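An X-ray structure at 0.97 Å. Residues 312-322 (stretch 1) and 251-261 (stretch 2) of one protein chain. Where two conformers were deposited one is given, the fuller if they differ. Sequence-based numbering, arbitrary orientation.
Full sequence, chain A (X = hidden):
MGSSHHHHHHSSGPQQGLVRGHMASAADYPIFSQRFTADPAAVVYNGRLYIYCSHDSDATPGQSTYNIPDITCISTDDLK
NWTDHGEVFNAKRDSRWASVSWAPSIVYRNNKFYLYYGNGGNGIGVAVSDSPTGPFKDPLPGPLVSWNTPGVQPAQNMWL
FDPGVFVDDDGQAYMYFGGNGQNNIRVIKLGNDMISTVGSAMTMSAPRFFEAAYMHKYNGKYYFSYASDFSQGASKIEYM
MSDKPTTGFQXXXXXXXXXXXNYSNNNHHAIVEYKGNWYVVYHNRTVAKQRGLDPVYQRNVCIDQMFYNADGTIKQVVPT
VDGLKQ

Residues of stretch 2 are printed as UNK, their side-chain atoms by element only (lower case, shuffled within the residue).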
# COMPACT_ATOMS: atom_id res chain seq x y z
N GLY A 312 19.86 -11.01 -5.73
CA GLY A 312 18.83 -10.51 -4.85
C GLY A 312 18.12 -9.28 -5.33
O GLY A 312 17.13 -8.88 -4.71
N THR A 313 18.62 -8.63 -6.37
CA THR A 313 17.88 -7.54 -6.97
C THR A 313 16.60 -8.12 -7.58
O THR A 313 16.44 -9.34 -7.79
CB THR A 313 18.70 -6.77 -7.99
OG1 THR A 313 19.16 -7.63 -9.02
CG2 THR A 313 19.89 -6.10 -7.29
N ILE A 314 15.65 -7.22 -7.83
CA ILE A 314 14.34 -7.56 -8.39
C ILE A 314 14.34 -7.25 -9.88
O ILE A 314 14.67 -6.13 -10.29
CB ILE A 314 13.22 -6.81 -7.65
CG1 ILE A 314 13.19 -7.24 -6.19
CG2 ILE A 314 11.89 -7.04 -8.34
CD1 ILE A 314 12.28 -6.41 -5.32
N LYS A 315 13.94 -8.23 -10.69
CA LYS A 315 13.77 -7.96 -12.13
C LYS A 315 12.58 -7.07 -12.34
O LYS A 315 11.57 -7.18 -11.69
CB LYS A 315 13.48 -9.21 -12.96
CG LYS A 315 14.62 -10.17 -13.01
CD LYS A 315 14.32 -11.34 -13.94
CE LYS A 315 14.66 -12.70 -13.32
NZ LYS A 315 14.03 -13.93 -13.93
N GLN A 316 12.71 -6.17 -13.29
CA GLN A 316 11.58 -5.32 -13.59
C GLN A 316 10.36 -6.17 -14.02
O GLN A 316 10.47 -7.05 -14.87
CB GLN A 316 11.94 -4.32 -14.67
CG GLN A 316 10.83 -3.32 -14.93
CD GLN A 316 11.32 -2.21 -15.75
OE1 GLN A 316 12.41 -1.63 -15.53
NE2 GLN A 316 10.53 -1.89 -16.72
N VAL A 317 9.21 -5.86 -13.42
CA VAL A 317 7.96 -6.56 -13.72
C VAL A 317 7.48 -6.19 -15.08
O VAL A 317 7.59 -5.01 -15.51
CB VAL A 317 6.92 -6.21 -12.62
CG1 VAL A 317 5.51 -6.73 -12.94
CG2 VAL A 317 7.36 -6.75 -11.25
N VAL A 318 6.89 -7.19 -15.74
CA VAL A 318 6.29 -7.03 -17.06
C VAL A 318 4.78 -7.08 -16.91
O VAL A 318 4.20 -8.14 -16.67
CB VAL A 318 6.76 -8.14 -17.98
CG1 VAL A 318 6.10 -8.03 -19.33
CG2 VAL A 318 8.27 -8.09 -18.13
N PRO A 319 4.09 -5.91 -17.03
CA PRO A 319 2.65 -5.96 -16.92
C PRO A 319 2.04 -6.85 -18.01
O PRO A 319 2.49 -6.81 -19.15
CB PRO A 319 2.26 -4.48 -17.08
CG PRO A 319 3.42 -3.69 -16.58
CD PRO A 319 4.60 -4.52 -17.05
N THR A 320 1.01 -7.59 -17.66
CA THR A 320 0.33 -8.42 -18.60
C THR A 320 -1.12 -7.99 -18.72
O THR A 320 -1.72 -7.42 -17.81
CB THR A 320 0.36 -9.94 -18.23
OG1 THR A 320 -0.37 -10.16 -17.03
CG2 THR A 320 1.77 -10.50 -18.14
N VAL A 321 -1.71 -8.30 -19.86
CA VAL A 321 -3.08 -7.86 -20.16
C VAL A 321 -3.95 -9.03 -20.63
O VAL A 321 -5.05 -8.81 -21.14
CB VAL A 321 -3.10 -6.68 -21.17
CG1 VAL A 321 -2.34 -5.50 -20.57
CG2 VAL A 321 -2.54 -7.08 -22.52
N ASP A 322 -3.51 -10.28 -20.41
CA ASP A 322 -4.31 -11.43 -20.76
C ASP A 322 -4.41 -12.43 -19.60
O ASP A 322 -4.69 -13.63 -19.81
CB ASP A 322 -3.79 -12.07 -22.07
CG ASP A 322 -3.94 -11.15 -23.29
OD1 ASP A 322 -5.11 -10.91 -23.71
OD2 ASP A 322 -2.89 -10.68 -23.84
N UNK A 251 20.01 2.62 -3.61
CA UNK A 251 19.04 2.54 -4.75
C UNK A 251 19.46 1.45 -5.69
O UNK A 251 20.65 1.31 -6.06
c UNK A 251 18.67 3.65 -7.93
c UNK A 251 17.87 3.64 -9.07
c UNK A 251 16.53 3.87 -8.92
c UNK A 251 16.81 4.15 -6.54
c UNK A 251 19.05 3.90 -5.46
c UNK A 251 15.98 4.13 -7.65
c UNK A 251 18.16 3.92 -6.66
o UNK A 251 15.73 3.82 -10.04
N UNK A 252 18.47 0.68 -6.18
CA UNK A 252 18.69 -0.45 -7.05
C UNK A 252 17.94 -0.42 -8.38
O UNK A 252 18.34 -1.17 -9.27
c UNK A 252 20.70 -2.19 -5.41
c UNK A 252 21.48 -2.46 -4.14
n UNK A 252 22.94 -2.51 -4.36
c UNK A 252 19.23 -2.02 -5.13
c UNK A 252 18.39 -1.75 -6.35
N UNK A 253 16.95 0.43 -8.55
CA UNK A 253 16.26 0.54 -9.83
C UNK A 253 14.78 0.51 -9.74
O UNK A 253 14.16 0.83 -8.72
N UNK A 254 14.16 0.10 -10.85
CA UNK A 254 12.72 0.10 -11.08
C UNK A 254 12.15 -1.30 -10.97
O UNK A 254 12.62 -2.23 -11.62
c UNK A 254 12.41 0.69 -12.49
c UNK A 254 10.94 0.53 -12.82
c UNK A 254 12.83 2.16 -12.56
N UNK A 255 11.13 -1.44 -10.15
CA UNK A 255 10.31 -2.65 -10.08
C UNK A 255 9.19 -2.65 -11.09
O UNK A 255 8.94 -3.65 -11.77
c UNK A 255 10.87 -3.03 -7.66
c UNK A 255 8.77 -4.04 -8.67
c UNK A 255 10.42 -3.15 -6.23
c UNK A 255 9.74 -2.85 -8.67
N UNK A 256 8.47 -1.54 -11.21
CA UNK A 256 7.26 -1.47 -12.04
C UNK A 256 7.24 -0.13 -12.75
O UNK A 256 7.28 0.90 -12.07
c UNK A 256 4.72 -1.82 -12.02
c UNK A 256 3.52 -1.56 -11.12
c UNK A 256 4.61 -3.20 -12.67
c UNK A 256 6.01 -1.66 -11.22
N UNK A 257 7.27 -0.09 -14.07
CA UNK A 257 7.10 1.17 -14.79
C UNK A 257 5.63 1.62 -14.73
O UNK A 257 4.84 1.06 -13.99
c UNK A 257 7.02 -0.58 -16.35
c UNK A 257 7.18 -1.25 -15.02
c UNK A 257 7.54 0.79 -16.21
N UNK A 258 5.29 2.65 -15.50
CA UNK A 258 3.84 2.92 -15.66
C UNK A 258 3.18 1.70 -16.29
O UNK A 258 3.62 1.24 -17.34
c UNK A 258 3.61 4.11 -16.58
c UNK A 258 2.62 5.83 -15.03
n UNK A 258 2.85 6.32 -13.84
c UNK A 258 3.80 5.44 -15.88
o UNK A 258 1.47 5.74 -15.50
N UNK A 259 2.13 1.20 -15.67
CA UNK A 259 1.36 0.11 -16.32
C UNK A 259 0.65 0.62 -17.54
O UNK A 259 0.43 1.84 -17.69
c UNK A 259 1.53 1.58 -14.39
c UNK A 259 0.47 0.58 -14.21
c UNK A 259 0.36 -0.30 -15.26
N UNK A 260 0.17 -0.27 -18.41
CA UNK A 260 -0.72 0.17 -19.49
C UNK A 260 -1.99 0.79 -18.95
O UNK A 260 -2.44 0.53 -17.84
c UNK A 260 -1.00 -1.13 -20.26
c UNK A 260 0.32 -1.72 -18.34
c UNK A 260 -0.80 -2.19 -19.25
N UNK A 261 -2.57 1.64 -19.79
CA UNK A 261 -3.86 2.24 -19.48
C UNK A 261 -3.87 2.96 -18.14
O UNK A 261 -4.82 2.84 -17.36
c UNK A 261 -5.00 1.21 -19.55
o UNK A 261 -4.68 1.12 -21.92
o UNK A 261 -5.90 -0.44 -20.98
c UNK A 261 -5.19 0.57 -20.91
O HOH W 1 14.89 -3.71 -11.46

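Position 251 carries one carbon leading into a six-carbon ring that bears a single oxygen, and it lies out of reach of stretch 1: Y251, its hydroxyl hydrogen-bonded elsewhere in the structure.

Position 252 has four carbons in a row ending in nitrogen. One of them passes 4.4 Å from T313 CG2, a loose touch. This is K252, and the atom is CD.

Position 253 has no side-chain atoms. Its phi/psi of 132/-156 would jam a CB against the carbonyl oxygen of the residue before, so the backbone itself calls for glycine: G253.

Position 254 shows three carbons, one carrying the other two, with a methyl 3.8 Å from Q316 OE1. That is V254, and the methyl is CG1. Water 1 donates to V254 O and to I314 O, 2.7 Å from each, joining the two backbones.

Position 255 has four carbons, forked at the first. Its CA-to-CB bond points away from stretch 1, yet the end of the two-carbon arm lies 3.9 Å from I314 CD1 and the one-carbon arm 4.0 Å from V317 CG2. This is I255, the atoms CD1 and CG2. The chain turns a corner here, and I255 O accepts a hydrogen bond from V317 N at 2.8 Å, nearly straight at 168°.

Position 256 also has four carbons, but forked at the second. CA-to-CB points sideways, yet the end comes nearer, one methyl lying 3.7 Å from V317 CG1 and 4.1 Å from P319 CG: L256, the methyl CD1.

Position 257 closes three carbons into a ring onto its own backbone nitrogen. One lies 3.8 Å from Q316 NE2, another 3.8 Å from V317 O: P257, atoms CG and CD.

Position 258 has three carbons, the third carrying one oxygen and one nitrogen. Its CA-to-CB bond points away and it makes no contact: Q258.

Position 259 has three carbons again closing a ring onto the backbone nitrogen, buried but giving little area to this contact: P259.

Position 260 has the same closure, its CA-to-CB bond pointing toward stretch 1. One ring carbon packs 3.6 Å from P319 CB, another 3.9 Å from V321 CG1: P260, atoms CD and CG.

Position 261 has two carbons, the second carrying two oxygens, beyond contact range: D261.

The two segments run 2° apart, pinned by one direct hydrogen bond and one bridging water. The CA-to-CB bonds of V317, P319 and V321 point toward the partner, those of V318 and T320 away. Aliphatic side chains and proline rings fill the seam, extending apolar packing well beyond the polar pins.

Stretch 2, residues 251-261: YKGVILPQPPD
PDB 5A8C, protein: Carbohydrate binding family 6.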